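Local coordinates for Thiol:disulfide interchange protein (Proteus mirabilis, PDB 4OD7) that probably acts as a periplasmic dithiol oxidase of the DsbA type, introducing disulfide bonds into folding secreted proteins, virulence factors among them, at residues 26-31 / 60-65. The protein carries 1 engineered substitution. Numbering follows the deposited sequence.
Sequences EFFSFY and RYHVDF. With SCN (thiocyanate ion), chain G.
E26, F27 and F28 pair in parallel register with R60, Y61 and H62, joining strand 24-28 of the thioredoxin fold to the edge strand 58-62. Three backbone hydrogen bonds zip the strands: Y61 N to E26 O (2.7 Å), F28 N to Y61 O, and V63 N to F28 O, the last carrying the pairing one residue beyond the edge strand. Weaker CA-H...O contacts, such as F27 CA to Y61 O, fill in between them.

On the face bearing E26, F28 and H62, the F28 ring is sandwiched. The guanidinium of R60 lies flat over one side, with CZ 3.8 Å from the ring centroid and the planes 13° apart, a cation-pi stack. H62 turns its CD2 edge to the other side, with its plane nearly perpendicular, a T-shaped pair. The extended R60 chain also carries NH1 to E26 OE1, a salt bridge of 3.1 Å, and the same nitrogen donates to the N of a thiocyanate, probably from the crystallisation liquor. Both partners meet NH1 at the guanidinium edge, which probably helps fix the group over the ring. W77 adds another edge-to-face contact to F28.

On the opposite face, F27 and Y61 run side by side, F27 CE1 lying at the edge of the Y61 ring, near its plane, and both side chains pack against helix 130-145.

Past the strands, segment 26-31 enters the loop leading to the redox-active motif, where S32 is engineered. S29 OG accepts from Y31 N, an ST turn. In H62, CG anti to the backbone N (chi1 -171°) swings the imidazole across to F28 and to F30 N. The ring is gripped at both nitrogens: ND1 pairs with T74 OG1, while NE2 accepts from F30 N at 3.1 Å, the donor lying 25° out of the imidazole plane.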
ATOM      1  N   GLU A  26      -0.763  -5.065  -1.484  1.00 17.33           N
ATOM      2  CA  GLU A  26      -0.518  -4.140  -0.388  1.00 15.73           C
ATOM      3  C   GLU A  26      -1.698  -3.145  -0.262  1.00 17.82           C
ATOM      4  O   GLU A  26      -2.195  -2.642  -1.264  1.00 15.56           O
ATOM      5  CB  GLU A  26       0.782  -3.406  -0.688  1.00 17.33           C
ATOM      6  CG  GLU A  26       2.034  -4.267  -0.740  1.00 18.26           C
ATOM      7  CD  GLU A  26       3.331  -3.497  -1.129  1.00 20.98           C
ATOM      8  OE1 GLU A  26       3.385  -2.274  -1.046  1.00 17.67           O
ATOM      9  OE2 GLU A  26       4.291  -4.104  -1.648  1.00 23.31           O
ATOM     10  N   PHE A  27      -2.147  -2.880   0.966  1.00 16.63           N
ATOM     11  CA  PHE A  27      -3.193  -1.905   1.255  1.00 14.86           C
ATOM     12  C   PHE A  27      -2.660  -0.851   2.240  1.00 15.27           C
ATOM     13  O   PHE A  27      -2.130  -1.192   3.302  1.00 15.02           O
ATOM     14  CB  PHE A  27      -4.392  -2.614   1.852  1.00 16.88           C
ATOM     15  CG  PHE A  27      -5.046  -3.582   0.919  1.00 15.61           C
ATOM     16  CD1 PHE A  27      -6.070  -3.195   0.089  1.00 17.66           C
ATOM     17  CD2 PHE A  27      -4.660  -4.909   0.908  1.00 16.39           C
ATOM     18  CE1 PHE A  27      -6.668  -4.139  -0.760  1.00 17.25           C
ATOM     19  CE2 PHE A  27      -5.258  -5.827   0.063  1.00 18.06           C
ATOM     20  CZ  PHE A  27      -6.251  -5.447  -0.759  1.00 17.38           C
ATOM     21  N   PHE A  28      -2.846   0.419   1.914  1.00 15.92           N
ATOM     22  CA  PHE A  28      -2.313   1.501   2.744  1.00 11.53           C
ATOM     23  C   PHE A  28      -3.176   2.730   2.637  1.00 11.73           C
ATOM     24  O   PHE A  28      -4.060   2.803   1.802  1.00 13.90           O
ATOM     25  CB  PHE A  28      -0.857   1.805   2.329  1.00 12.08           C
ATOM     26  CG  PHE A  28      -0.728   2.720   1.121  1.00 14.26           C
ATOM     27  CD1 PHE A  28      -0.358   4.060   1.263  1.00 13.70           C
ATOM     28  CD2 PHE A  28      -0.962   2.237  -0.171  1.00 11.78           C
ATOM     29  CE1 PHE A  28      -0.222   4.873   0.154  1.00 10.06           C
ATOM     30  CE2 PHE A  28      -0.839   3.060  -1.261  1.00 14.06           C
ATOM     31  CZ  PHE A  28      -0.453   4.378  -1.087  1.00 12.37           C
ATOM     32  N   SER A  29      -2.886   3.700   3.485  1.00 10.55           N
ATOM     33  CA  SER A  29      -3.463   5.018   3.418  1.00 11.72           C
ATOM     34  C   SER A  29      -2.376   6.068   3.700  1.00 13.13           C
ATOM     35  O   SER A  29      -1.529   5.898   4.592  1.00 13.90           O
ATOM     36  CB  SER A  29      -4.608   5.178   4.439  1.00 13.66           C
ATOM     37  OG  SER A  29      -5.105   6.503   4.453  1.00 15.10           O
ATOM     38  N   PHE A  30      -2.406   7.155   2.939  1.00 13.74           N
ATOM     39  CA  PHE A  30      -1.512   8.266   3.184  1.00 11.27           C
ATOM     40  C   PHE A  30      -1.835   8.928   4.499  1.00 13.60           C
ATOM     41  O   PHE A  30      -1.003   9.620   5.058  1.00 16.82           O
ATOM     42  CB  PHE A  30      -1.602   9.275   2.090  1.00 12.42           C
ATOM     43  CG  PHE A  30      -0.866   8.877   0.861  1.00 12.13           C
ATOM     44  CD1 PHE A  30       0.535   8.781   0.879  1.00 12.30           C
ATOM     45  CD2 PHE A  30      -1.553   8.608  -0.327  1.00 11.37           C
ATOM     46  CE1 PHE A  30       1.253   8.448  -0.265  1.00 12.86           C
ATOM     47  CE2 PHE A  30      -0.845   8.264  -1.477  1.00 13.66           C
ATOM     48  CZ  PHE A  30       0.571   8.164  -1.430  1.00 14.46           C
ATOM     49  N   TYR A  31      -3.021   8.658   5.025  1.00 14.34           N
ATOM     50  CA  TYR A  31      -3.442   9.197   6.326  1.00 15.02           C
ATOM     51  C   TYR A  31      -2.984   8.428   7.551  1.00 15.30           C
ATOM     52  O   TYR A  31      -2.961   8.962   8.624  1.00 14.53           O
ATOM     53  CB  TYR A  31      -4.951   9.264   6.365  1.00 16.77           C
ATOM     54  CG  TYR A  31      -5.556  10.419   5.604  1.00 17.78           C
ATOM     55  CD1 TYR A  31      -5.637  11.669   6.193  1.00 18.72           C
ATOM     56  CD2 TYR A  31      -6.048  10.266   4.314  1.00 17.46           C
ATOM     57  CE1 TYR A  31      -6.224  12.722   5.540  1.00 19.74           C
ATOM     58  CE2 TYR A  31      -6.630  11.338   3.650  1.00 19.55           C
ATOM     59  CZ  TYR A  31      -6.704  12.555   4.279  1.00 19.69           C
ATOM     60  OH  TYR A  31      -7.268  13.643   3.693  1.00 23.03           O
ATOM     61  N   ARG A  60      -0.184  -2.394  -5.127  1.00 18.84           N
ATOM     62  CA  ARG A  60      -0.252  -1.527  -3.937  1.00 15.56           C
ATOM     63  C   ARG A  60      -1.446  -0.656  -4.119  1.00 16.50           C
ATOM     64  O   ARG A  60      -1.442   0.153  -5.023  1.00 17.15           O
ATOM     65  CB  ARG A  60       1.010  -0.702  -3.799  1.00 16.49           C
ATOM     66  CG  ARG A  60       1.083   0.186  -2.596  1.00 15.90           C
ATOM     67  CD  ARG A  60       2.469   0.773  -2.481  1.00 18.01           C
ATOM     68  NE  ARG A  60       2.577   1.836  -1.475  1.00 18.25           N
ATOM     69  CZ  ARG A  60       2.680   1.637  -0.172  1.00 17.17           C
ATOM     70  NH1 ARG A  60       2.664   0.426   0.319  1.00 15.99           N
ATOM     71  NH2 ARG A  60       2.765   2.637   0.666  1.00 17.84           N
ATOM     72  N   TYR A  61      -2.454  -0.827  -3.268  1.00 14.85           N
ATOM     73  CA  TYR A  61      -3.736  -0.131  -3.361  1.00 14.94           C
ATOM     74  C   TYR A  61      -3.950   0.810  -2.188  1.00 15.02           C
ATOM     75  O   TYR A  61      -3.603   0.487  -1.058  1.00 14.14           O
ATOM     76  CB  TYR A  61      -4.870  -1.133  -3.415  1.00 15.53           C
ATOM     77  CG  TYR A  61      -4.850  -2.055  -4.635  1.00 16.56           C
ATOM     78  CD1 TYR A  61      -4.274  -1.661  -5.842  1.00 15.14           C
ATOM     79  CD2 TYR A  61      -5.404  -3.339  -4.560  1.00 16.51           C
ATOM     80  CE1 TYR A  61      -4.271  -2.545  -6.948  1.00 14.77           C
ATOM     81  CE2 TYR A  61      -5.405  -4.199  -5.631  1.00 15.30           C
ATOM     82  CZ  TYR A  61      -4.835  -3.814  -6.804  1.00 17.38           C
ATOM     83  OH  TYR A  61      -4.865  -4.725  -7.835  1.00 23.64           O
ATOM     84  N   HIS A  62      -4.543   1.967  -2.473  1.00 17.03           N
ATOM     85  CA  HIS A  62      -4.889   2.951  -1.455  1.00 14.43           C
ATOM     86  C   HIS A  62      -6.354   2.746  -1.006  1.00 16.72           C
ATOM     87  O   HIS A  62      -7.243   2.307  -1.788  1.00 16.00           O
ATOM     88  CB  HIS A  62      -4.681   4.363  -1.983  1.00 12.78           C
ATOM     89  CG  HIS A  62      -4.806   5.421  -0.929  1.00 13.16           C
ATOM     90  ND1 HIS A  62      -6.013   5.959  -0.543  1.00 13.29           N
ATOM     91  CD2 HIS A  62      -3.861   6.052  -0.194  1.00 12.78           C
ATOM     92  CE1 HIS A  62      -5.808   6.875   0.392  1.00 14.32           C
ATOM     93  NE2 HIS A  62      -4.511   6.950   0.624  1.00 13.59           N
ATOM     94  N   VAL A  63      -6.582   2.995   0.282  1.00 12.68           N
ATOM     95  CA  VAL A  63      -7.900   2.817   0.844  1.00 14.21           C
ATOM     96  C   VAL A  63      -8.635   4.163   1.024  1.00 15.45           C
ATOM     97  O   VAL A  63      -8.041   5.178   1.297  1.00 16.75           O
ATOM     98  CB  VAL A  63      -7.818   2.076   2.208  1.00 16.03           C
ATOM     99  CG1 VAL A  63      -7.078   0.720   2.076  1.00 13.60           C
ATOM    100  CG2 VAL A  63      -7.188   2.957   3.275  1.00 14.94           C
ATOM    101  N   ASP A  64      -9.955   4.137   0.904  1.00 18.32           N
ATOM    102  CA  ASP A  64     -10.759   5.342   0.963  1.00 18.21           C
ATOM    103  C   ASP A  64     -11.127   5.716   2.357  1.00 17.86           C
ATOM    104  O   ASP A  64     -11.513   6.854   2.592  1.00 20.52           O
ATOM    105  CB  ASP A  64     -12.069   5.174   0.198  1.00 22.10           C
ATOM    106  CG  ASP A  64     -11.905   5.080  -1.297  1.00 22.37           C
ATOM    107  OD1 ASP A  64     -10.795   5.238  -1.851  1.00 20.90           O
ATOM    108  OD2 ASP A  64     -12.936   4.784  -1.920  1.00 24.43           O
ATOM    109  N   PHE A  65     -11.034   4.755   3.276  1.00 19.15           N
ATOM    110  CA  PHE A  65     -11.771   4.860   4.528  1.00 22.33           C
ATOM    111  C   PHE A  65     -11.073   5.636   5.639  1.00 21.80           C
ATOM    112  O   PHE A  65     -11.676   5.869   6.680  1.00 23.39           O
ATOM    113  CB  PHE A  65     -12.206   3.462   5.053  1.00 23.94           C
ATOM    114  CG  PHE A  65     -11.093   2.437   5.224  1.00 19.87           C
ATOM    115  CD1 PHE A  65     -10.279   2.436   6.328  1.00 19.66           C
ATOM    116  CD2 PHE A  65     -10.939   1.426   4.313  1.00 19.86           C
ATOM    117  CE1 PHE A  65      -9.303   1.496   6.477  1.00 18.78           C
ATOM    118  CE2 PHE A  65      -9.958   0.487   4.463  1.00 20.27           C
ATOM    119  CZ  PHE A  65      -9.144   0.512   5.554  1.00 20.02           C
TER
HETATM  120  S   SCN G 201       1.042  -3.398   3.060  1.00 25.88           S
HETATM  121  C   SCN G 201       1.964  -1.921   3.106  1.00 18.14           C
HETATM  122  N   SCN G 201       2.536  -0.888   3.247  1.00 12.81           N
HETATM  123  O   HOH W   1      -7.473   6.437   3.275  1.00 15.18           O